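Putative branched-chain amino acid ABC transporter (Rhodospirillum rubrum ATCC 11170, PDB 3HUT) probably serves as the extracellular solute-binding receptor of an ABC transporter, capturing branched-chain or related amino acids for uptake. Local coordinates at residues Ala60-Ile63 with Ala64-Phe67; Ala124-Gly127 with Pro128-Ala132; Gln157-Arg160 with Lys161-Leu165; Val261-Val264 with Ser265-Thr269. One frame throughout, in Å; residues are numbered along the deposited sequence.

Contact 1: residues Ala60-Ile63 with Ala64-Phe67; sequences ARTI and ARAF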
loop_
_atom_site.group_PDB
_atom_site.type_symbol
_atom_site.label_atom_id
_atom_site.label_comp_id
_atom_site.label_asym_id
_atom_site.label_seq_id
_atom_site.Cartn_x
_atom_site.Cartn_y
_atom_site.Cartn_z
ATOM N N ALA A 60 10.874 -15.976 12.080
ATOM C CA ALA A 60 10.257 -16.116 10.766
ATOM C C ALA A 60 10.917 -17.256 9.998
ATOM O O ALA A 60 10.266 -17.970 9.228
ATOM C CB ALA A 60 10.397 -14.812 9.991
ATOM N N ARG A 61 12.219 -17.428 10.204
ATOM C CA ARG A 61 12.939 -18.493 9.519
ATOM C C ARG A 61 12.506 -19.876 9.993
ATOM O O ARG A 61 12.338 -20.789 9.178
ATOM C CB ARG A 61 14.450 -18.316 9.698
ATOM C CG ARG A 61 15.002 -17.098 8.976
ATOM C CD ARG A 61 16.524 -17.073 8.975
ATOM N NE ARG A 61 17.031 -15.849 8.361
ATOM C CZ ARG A 61 17.385 -14.759 9.035
ATOM N NH1 ARG A 61 17.300 -14.731 10.360
ATOM N NH2 ARG A 61 17.810 -13.689 8.377
ATOM N N THR A 62 12.320 -20.056 11.297
ATOM C CA THR A 62 11.898 -21.369 11.757
ATOM C C THR A 62 10.444 -21.584 11.350
ATOM O O THR A 62 10.038 -22.707 11.057
ATOM C CB THR A 62 12.112 -21.565 13.294
ATOM O OG1 THR A 62 10.868 -21.866 13.935
ATOM C CG2 THR A 62 12.743 -20.344 13.905
ATOM N N ILE A 63 9.664 -20.505 11.286
ATOM C CA ILE A 63 8.272 -20.624 10.860
ATOM C C ILE A 63 8.237 -21.097 9.404
ATOM O O ILE A 63 7.457 -21.986 9.044
ATOM C CB ILE A 63 7.526 -19.275 10.936
ATOM C CG1 ILE A 63 7.378 -18.835 12.395
ATOM C CG2 ILE A 63 6.158 -19.398 10.265
ATOM C CD1 ILE A 63 6.592 -19.800 13.250
ATOM N N ALA A 64 9.088 -20.494 8.575
ATOM C CA ALA A 64 9.166 -20.835 7.157
ATOM C C ALA A 64 9.547 -22.299 6.948
ATOM O O ALA A 64 8.977 -22.976 6.097
ATOM C CB ALA A 64 10.170 -19.927 6.459
ATOM N N ARG A 65 10.518 -22.779 7.719
ATOM C CA ARG A 65 10.954 -24.167 7.621
ATOM C C ARG A 65 9.756 -25.060 7.950
ATOM O O ARG A 65 9.511 -26.062 7.282
ATOM C CB ARG A 65 12.062 -24.456 8.642
ATOM C CG ARG A 65 11.481 -24.753 10.022
ATOM C CD ARG A 65 12.475 -24.862 11.154
ATOM N NE ARG A 65 11.773 -24.811 12.436
ATOM C CZ ARG A 65 10.810 -25.654 12.803
ATOM N NH1 ARG A 65 10.430 -26.629 11.984
ATOM N NH2 ARG A 65 10.223 -25.524 13.989
ATOM N N ALA A 66 9.023 -24.685 8.998
ATOM C CA ALA A 66 7.864 -25.443 9.455
ATOM C C ALA A 66 6.776 -25.559 8.387
ATOM O O ALA A 66 6.245 -26.645 8.156
ATOM C CB ALA A 66 7.291 -24.805 10.729
ATOM N N PHE A 67 6.437 -24.442 7.746
ATOM C CA PHE A 67 5.420 -24.459 6.698
ATOM C C PHE A 67 5.880 -25.299 5.509
ATOM O O PHE A 67 5.094 -26.033 4.909
ATOM C CB PHE A 67 5.112 -23.043 6.203
ATOM C CG PHE A 67 4.284 -22.220 7.155
ATOM C CD1 PHE A 67 3.366 -22.819 8.010
ATOM C CD2 PHE A 67 4.385 -20.830 7.149
ATOM C CE1 PHE A 67 2.557 -22.043 8.844
ATOM C CE2 PHE A 67 3.583 -20.047 7.978
ATOM C CZ PHE A 67 2.668 -20.651 8.826
#
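I63 and F67, one helical turn apart, form the tight side of this contact. Their side chains run side by side in the same direction, and methyl CG2 of I63 comes to 3.5 Å from CE2 of F67, meeting the ring obliquely. CD2 and CZ of F67 follow at 3.9 and 4.0 Å from I63 CG2. The branch is set by chi1 of I63, -67°, which puts CG1 beside the backbone N and turns CG2 anti to that nitrogen, on the side of the next turn. In the backbone, F67 N donates to I63 O over 3.0 Å with an N-H...O angle of 160°, and A64 N to A60 O over 2.9 Å. Beyond the two segments, F67 also packs on L49, A51 and Y92, while I63 rests on A51 and E10. Were F67 an alanine, I63 CG2 would probably lose its aromatic partner, with a gap opening against L49 and Y92.

The other side is looser and faces solvent. There T62 and R65 lie alongside each other, CB of T62 at 3.4 Å from NE of R65, but T62 O is placed too close to R65 CG in the model, so this side is less certain. CB of R61 points away from 64-67; its NH1 is salt-bridged to D58 and the side chain touches I91. This division into an apolar and a polar side marks an amphipathic helix, here the connection between parallel strands 46-52 and 73-78 in the alpha/beta fold of periplasmic binding proteins.

Contact 2: residues Ala124-Gly127 with Pro128-Ala132; sequences AFEG and PNNAA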
loop_
_atom_site.group_PDB
_atom_site.type_symbol
_atom_site.label_atom_id
_atom_site.label_comp_id
_atom_site.label_asym_id
_atom_site.label_seq_id
_atom_site.Cartn_x
_atom_site.Cartn_y
_atom_site.Cartn_z
ATOM N N ALA A 124 7.682 4.205 -4.330
ATOM C CA ALA A 124 7.934 4.989 -5.533
ATOM C C ALA A 124 6.796 4.978 -6.553
ATOM O O ALA A 124 6.679 5.909 -7.356
ATOM C CB ALA A 124 9.221 4.513 -6.193
ATOM N N PHE A 125 5.966 3.937 -6.517
ATOM C CA PHE A 125 4.852 3.795 -7.457
ATOM C C PHE A 125 3.973 5.035 -7.630
ATOM O O PHE A 125 3.524 5.328 -8.738
ATOM C CB PHE A 125 3.950 2.621 -7.055
ATOM C CG PHE A 125 2.787 2.407 -7.991
ATOM C CD1 PHE A 125 2.978 1.809 -9.232
ATOM C CD2 PHE A 125 1.515 2.865 -7.657
ATOM C CE1 PHE A 125 1.920 1.673 -10.128
ATOM C CE2 PHE A 125 0.451 2.733 -8.545
ATOM C CZ PHE A 125 0.654 2.137 -9.785
ATOM N N GLU A 126 3.711 5.758 -6.548
ATOM C CA GLU A 126 2.858 6.941 -6.653
ATOM C C GLU A 126 3.516 8.096 -7.402
ATOM O O GLU A 126 2.823 8.977 -7.906
ATOM C CB GLU A 126 2.416 7.424 -5.265
ATOM C CG GLU A 126 3.546 7.879 -4.367
ATOM C CD GLU A 126 3.043 8.487 -3.070
ATOM O OE1 GLU A 126 1.815 8.470 -2.840
ATOM O OE2 GLU A 126 3.877 8.976 -2.281
ATOM N N GLY A 127 4.844 8.086 -7.480
ATOM C CA GLY A 127 5.548 9.154 -8.173
ATOM C C GLY A 127 5.073 9.368 -9.600
ATOM O O GLY A 127 4.543 10.427 -9.928
ATOM N N PRO A 128 5.268 8.379 -10.486
ATOM C CA PRO A 128 4.839 8.500 -11.881
ATOM C C PRO A 128 3.327 8.713 -11.989
ATOM O O PRO A 128 2.854 9.436 -12.862
ATOM C CB PRO A 128 5.280 7.173 -12.491
ATOM C CG PRO A 128 6.506 6.830 -11.693
ATOM C CD PRO A 128 6.075 7.162 -10.286
ATOM N N ASN A 129 2.572 8.076 -11.103
ATOM C CA ASN A 129 1.120 8.217 -11.115
ATOM C C ASN A 129 0.722 9.680 -10.934
ATOM O O ASN A 129 -0.109 10.211 -11.677
ATOM C CB ASN A 129 0.494 7.374 -9.997
ATOM C CG ASN A 129 -1.022 7.507 -9.937
ATOM O OD1 ASN A 129 -1.559 8.418 -9.299
ATOM N ND2 ASN A 129 -1.719 6.604 -10.615
ATOM N N ASN A 130 1.336 10.339 -9.955
ATOM C CA ASN A 130 1.013 11.729 -9.681
ATOM C C ASN A 130 1.603 12.698 -10.688
ATOM O O ASN A 130 1.039 13.766 -10.937
ATOM C CB ASN A 130 1.439 12.086 -8.259
ATOM C CG ASN A 130 0.656 11.311 -7.227
ATOM O OD1 ASN A 130 -0.467 10.876 -7.498
ATOM N ND2 ASN A 130 1.228 11.133 -6.038
ATOM N N ALA A 131 2.734 12.338 -11.280
ATOM C CA ALA A 131 3.317 13.223 -12.283
ATOM C C ALA A 131 2.369 13.225 -13.484
ATOM O O ALA A 131 2.055 14.280 -14.035
ATOM C CB ALA A 131 4.701 12.735 -12.690
ATOM N N ALA A 132 1.899 12.044 -13.876
ATOM C CA ALA A 132 0.977 11.928 -15.008
ATOM C C ALA A 132 -0.321 12.684 -14.720
ATOM O O ALA A 132 -0.902 13.307 -15.609
ATOM C CB ALA A 132 0.671 10.452 -15.299
#
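E126 and N130 meet one turn apart near the start of helix 126-136, where N130 N donates to E126 O over 2.9 Å with an N-H...O angle of 159°. The side chain of E126 can be followed outward from this bond. Its CB lies 4.0 Å from ND2 of N130 as modelled, though that amide is probably turned over. CG sits between the backbone N and the carbonyl carbon, chi1 63°, and from there the chain runs extended through CD, carrying the carboxylate away from the helix. At the tip both oxygens are hydrogen-bonded outside the segments: OE2 with the hydroxyl of S226 and OE1 with the backbone N of S227. Two bonds through separate oxygens fix the rotation of the carboxylate and tie this buried side chain to the residues just after strand 223-225.

P128 has no N-H to give, and its CD instead stands 3.2 Å from A124 O. That oxygen accepts from G127 N at 2.8 Å, an i to i+3 bond, one residue shorter than the alpha-helical spacing. After N130 N to E126 O, the alpha-helical pattern continues with A131 N to G127 O over 3.0 Å. A beta carbon built on G127 would fall only 2.9 Å from P128 CD, so the absence of a side chain matters sterically beside the proline ring.

The ring of P128 rests on A158 and A162, and F125 reaches T332 and L335. Proline in the first turn is a classic helix-start arrangement, and here it lies where the chain passes from strand 116-118 of the first sheet into the second lobe of a two-lobed periplasmic binding protein.

Contact 3: residues Gln157-Arg160 with Lys161-Leu165; sequences QAFR and KAFEL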
loop_
_atom_site.group_PDB
_atom_site.type_symbol
_atom_site.label_atom_id
_atom_site.label_comp_id
_atom_site.label_asym_id
_atom_site.label_seq_id
_atom_site.Cartn_x
_atom_site.Cartn_y
_atom_site.Cartn_z
ATOM N N GLN A 157 11.950 11.266 -6.489
ATOM C CA GLN A 157 12.816 11.055 -7.643
ATOM C C GLN A 157 11.999 10.476 -8.799
ATOM O O GLN A 157 12.135 10.909 -9.940
ATOM C CB GLN A 157 13.962 10.113 -7.261
ATOM C CG GLN A 157 14.893 9.699 -8.395
ATOM C CD GLN A 157 15.525 10.876 -9.112
ATOM O OE1 GLN A 157 15.849 11.896 -8.500
ATOM N NE2 GLN A 157 15.718 10.735 -10.418
ATOM N N ALA A 158 11.137 9.507 -8.499
ATOM C CA ALA A 158 10.301 8.889 -9.524
ATOM C C ALA A 158 9.318 9.914 -10.091
ATOM O O ALA A 158 9.026 9.916 -11.294
ATOM C CB ALA A 158 9.553 7.699 -8.941
ATOM N N PHE A 159 8.813 10.791 -9.221
ATOM C CA PHE A 159 7.883 11.831 -9.651
ATOM C C PHE A 159 8.591 12.805 -10.587
ATOM O O PHE A 159 8.103 13.092 -11.677
ATOM C CB PHE A 159 7.337 12.621 -8.457
ATOM C CG PHE A 159 6.554 13.853 -8.855
ATOM C CD1 PHE A 159 5.199 13.766 -9.160
ATOM C CD2 PHE A 159 7.192 15.089 -8.980
ATOM C CE1 PHE A 159 4.487 14.885 -9.586
ATOM C CE2 PHE A 159 6.490 16.219 -9.407
ATOM C CZ PHE A 159 5.134 16.116 -9.713
ATOM N N ARG A 160 9.736 13.325 -10.153
ATOM C CA ARG A 160 10.477 14.274 -10.977
ATOM C C ARG A 160 10.815 13.678 -12.345
ATOM O O ARG A 160 10.600 14.313 -13.380
ATOM C CB ARG A 160 11.758 14.724 -10.263
ATOM C CG ARG A 160 11.514 15.580 -9.014
ATOM C CD ARG A 160 12.814 16.202 -8.509
ATOM N NE ARG A 160 13.774 15.172 -8.134
ATOM C CZ ARG A 160 13.948 14.725 -6.896
ATOM N NH1 ARG A 160 13.234 15.231 -5.897
ATOM N NH2 ARG A 160 14.820 13.752 -6.664
ATOM N N LYS A 161 11.322 12.450 -12.350
ATOM C CA LYS A 161 11.682 11.794 -13.601
ATOM C C LYS A 161 10.477 11.663 -14.531
ATOM O O LYS A 161 10.573 11.945 -15.724
ATOM C CB LYS A 161 12.272 10.410 -13.318
ATOM C CG LYS A 161 12.876 9.739 -14.538
ATOM C CD LYS A 161 13.514 8.406 -14.182
ATOM C CE LYS A 161 14.161 7.767 -15.401
ATOM N NZ LYS A 161 14.816 6.471 -15.073
ATOM N N ALA A 162 9.343 11.239 -13.981
ATOM C CA ALA A 162 8.126 11.068 -14.776
ATOM C C ALA A 162 7.602 12.394 -15.317
ATOM O O ALA A 162 7.128 12.473 -16.455
ATOM C CB ALA A 162 7.047 10.391 -13.939
ATOM N N PHE A 163 7.678 13.434 -14.495
ATOM C CA PHE A 163 7.195 14.751 -14.894
ATOM C C PHE A 163 8.029 15.302 -16.055
ATOM O O PHE A 163 7.484 15.764 -17.057
ATOM C CB PHE A 163 7.257 15.701 -13.693
ATOM C CG PHE A 163 6.430 16.947 -13.850
ATOM C CD1 PHE A 163 5.040 16.877 -13.901
ATOM C CD2 PHE A 163 7.042 18.196 -13.909
ATOM C CE1 PHE A 163 4.269 18.038 -14.006
ATOM C CE2 PHE A 163 6.280 19.362 -14.014
ATOM C CZ PHE A 163 4.891 19.280 -14.061
ATOM N N GLU A 164 9.350 15.244 -15.918
ATOM C CA GLU A 164 10.249 15.740 -16.955
ATOM C C GLU A 164 10.144 14.897 -18.229
ATOM O O GLU A 164 10.331 15.402 -19.335
ATOM C CB GLU A 164 11.693 15.754 -16.429
ATOM C CG GLU A 164 11.871 16.597 -15.164
ATOM C CD GLU A 164 13.289 16.564 -14.606
ATOM O OE1 GLU A 164 13.981 15.540 -14.787
ATOM O OE2 GLU A 164 13.704 17.557 -13.970
ATOM N N LEU A 165 9.844 13.612 -18.074
ATOM C CA LEU A 165 9.696 12.730 -19.229
ATOM C C LEU A 165 8.508 13.197 -20.059
ATOM O O LEU A 165 8.491 13.040 -21.277
ATOM C CB LEU A 165 9.454 11.285 -18.780
ATOM C CG LEU A 165 9.122 10.281 -19.895
ATOM C CD1 LEU A 165 10.291 10.180 -20.861
ATOM C CD2 LEU A 165 8.810 8.917 -19.290
#
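The rings of F159 and F163 are nearly parallel, planes at 14°, yet displaced so that little of one ring lies over the other: the centroids are 5.6 Å apart, and CZ of F159 meets CD1 of F163 obliquely at 4.3 Å. F159 also stacks with Y199, which joins this helix to strand 197-201. The guanidinium of R160 is the other flat group. Over one face, toward the rim, lies the backbone N of Q157; NH2 donates to Q157 OE1 over 2.8 Å, with an N-H...O angle of 151° and the acceptor 17° out of the guanidinium plane. A bend at chi3 of R160 folds the group back toward Q157, and NH1 makes a weak hydrogen bond to N173 OD1.

E164 keeps its carboxylate apart from this charge, OE2 being 6.3 Å from R160 NE, while its CG lies 3.2 Å from R160 O. The backbone bonds are regular, from K161 N to Q157 O at 3.0 Å through E164 N to R160 O at 3.0 Å.

F159 and F163 pack on V142, and R160 and E164 on V170. Helix 150-165 follows strand 141-147 and leads into the adjacent parallel strand 169-176, the beta-alpha-beta crossover of an alpha/beta lobe.

Contact 4: residues Val261-Val264 with Ser265-Thr269; sequences VEFV and SAYET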
loop_
_atom_site.group_PDB
_atom_site.type_symbol
_atom_site.label_atom_id
_atom_site.label_comp_id
_atom_site.label_asym_id
_atom_site.label_seq_id
_atom_site.Cartn_x
_atom_site.Cartn_y
_atom_site.Cartn_z
ATOM N N VAL A 261 -16.907 0.055 0.291
ATOM C CA VAL A 261 -17.744 0.270 1.478
ATOM C C VAL A 261 -18.306 -1.013 2.069
ATOM O O VAL A 261 -18.551 -1.082 3.270
ATOM C CB VAL A 261 -18.925 1.238 1.195
ATOM C CG1 VAL A 261 -19.747 1.456 2.463
ATOM C CG2 VAL A 261 -18.403 2.552 0.648
ATOM N N GLU A 262 -18.512 -2.028 1.234
ATOM C CA GLU A 262 -19.034 -3.296 1.728
ATOM C C GLU A 262 -18.028 -3.891 2.707
ATOM O O GLU A 262 -18.404 -4.486 3.719
ATOM C CB GLU A 262 -19.278 -4.264 0.573
ATOM C CG GLU A 262 -19.951 -5.558 0.995
ATOM C CD GLU A 262 -21.300 -5.325 1.656
ATOM O OE1 GLU A 262 -21.759 -4.160 1.694
ATOM O OE2 GLU A 262 -21.908 -6.307 2.135
ATOM N N PHE A 263 -16.744 -3.738 2.395
ATOM C CA PHE A 263 -15.692 -4.225 3.271
ATOM C C PHE A 263 -15.649 -3.326 4.503
ATOM O O PHE A 263 -15.594 -3.802 5.636
ATOM C CB PHE A 263 -14.332 -4.166 2.572
ATOM C CG PHE A 263 -13.162 -4.194 3.520
ATOM C CD1 PHE A 263 -12.885 -5.332 4.274
ATOM C CD2 PHE A 263 -12.338 -3.077 3.664
ATOM C CE1 PHE A 263 -11.804 -5.361 5.159
ATOM C CE2 PHE A 263 -11.256 -3.095 4.545
ATOM C CZ PHE A 263 -10.988 -4.239 5.293
ATOM N N VAL A 264 -15.661 -2.018 4.267
ATOM C CA VAL A 264 -15.616 -1.052 5.357
ATOM C C VAL A 264 -16.769 -1.292 6.326
ATOM O O VAL A 264 -16.568 -1.326 7.542
ATOM C CB VAL A 264 -15.672 0.398 4.820
ATOM C CG1 VAL A 264 -15.705 1.393 5.977
ATOM C CG2 VAL A 264 -14.462 0.667 3.941
ATOM N N SER A 265 -17.970 -1.472 5.779
ATOM C CA SER A 265 -19.172 -1.721 6.578
ATOM C C SER A 265 -19.088 -3.039 7.346
ATOM O O SER A 265 -19.331 -3.084 8.557
ATOM C CB SER A 265 -20.409 -1.734 5.671
ATOM O OG SER A 265 -21.583 -2.058 6.397
ATOM N N ALA A 266 -18.748 -4.112 6.640
ATOM C CA ALA A 266 -18.631 -5.428 7.259
ATOM C C ALA A 266 -17.611 -5.419 8.388
ATOM O O ALA A 266 -17.844 -5.997 9.455
ATOM C CB ALA A 266 -18.225 -6.465 6.219
ATOM N N TYR A 267 -16.482 -4.761 8.140
ATOM C CA TYR A 267 -15.393 -4.675 9.107
ATOM C C TYR A 267 -15.766 -3.917 10.382
ATOM O O TYR A 267 -15.517 -4.391 11.494
ATOM C CB TYR A 267 -14.185 -3.997 8.460
ATOM C CG TYR A 267 -12.902 -4.194 9.225
ATOM C CD1 TYR A 267 -12.014 -5.211 8.876
ATOM C CD2 TYR A 267 -12.579 -3.375 10.305
ATOM C CE1 TYR A 267 -10.834 -5.408 9.584
ATOM C CE2 TYR A 267 -11.400 -3.565 11.022
ATOM C CZ TYR A 267 -10.534 -4.583 10.652
ATOM O OH TYR A 267 -9.361 -4.770 11.342
ATOM N N GLU A 268 -16.346 -2.732 10.216
ATOM C CA GLU A 268 -16.738 -1.911 11.357
ATOM C C GLU A 268 -17.822 -2.601 12.170
ATOM O O GLU A 268 -17.802 -2.575 13.400
ATOM C CB GLU A 268 -17.232 -0.540 10.882
ATOM C CG GLU A 268 -16.211 0.209 10.042
ATOM C CD GLU A 268 -16.639 1.631 9.713
ATOM O OE1 GLU A 268 -17.805 1.827 9.306
ATOM O OE2 GLU A 268 -15.802 2.549 9.853
ATOM N N THR A 269 -18.757 -3.235 11.475
ATOM C CA THR A 269 -19.850 -3.936 12.131
ATOM C C THR A 269 -19.342 -5.094 12.984
ATOM O O THR A 269 -19.747 -5.267 14.136
ATOM C CB THR A 269 -20.845 -4.492 11.096
ATOM O OG1 THR A 269 -21.525 -3.402 10.462
ATOM C CG2 THR A 269 -21.865 -5.411 11.761
#
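V261 and S265 share the shortest bond of this contact, S265 N to V261 O at 2.6 Å with an N-H...O angle of 163°. Y267 N gives to F263 O at 2.8 Å and E268 N to V264 O at 3.0 Å, continuing the alpha-helical pattern. A second grip lies one turn on: S265 O accepts from T269 N and, at 2.9 Å, from T269 OG1, the two donors arriving from opposite faces of the carbonyl plane.

Outward from the backbone, E268 runs alongside V264. Its CG stands opposite the carbonyl carbon, chi1 -57°, and the extended chain brings CD to 3.9 Å from V264 CG1. With an alanine here the CG-CD arm is gone, which would probably leave a gap beside V264 CG1 and I274.

The aromatic pair lies on the buried side. F263 and Y267 point the same way with planes at 59°, and CE1 of F263 touches CD1 of Y267 at 3.7 Å. F263 stacks in turn with Y283, and Y267 OH makes a weak hydrogen bond with E26 OE1. Helix 258-271 packs against both helix 277-296, touched by F263 and Y267, and helix 18-37, touched by E262, A266 and Y267.

Overall arrangement
Contacts 1, 3 and 4 each lie within one helix, while contact 2 spans the entry into helix 126-136; the four divide between two lobes. Contacts 2 and 3 belong together: their centres are 8 Å apart and their helices pack directly, A131 CB touching A162 CB at 3.5 Å, with F159 lying against A131 and G127. The centres of contacts 1 and 4 are about 33 Å apart, those of contacts 1 and 2 about 36 Å. Contact 2 is nearest the chain's centre and has no exposed touching residue; the others each combine a buried apolar side with a polar outer one. Aromatic pairs mark contacts 3 and 4, an aliphatic-aromatic pair contact 1, and proline with a buried carboxylate contact 2.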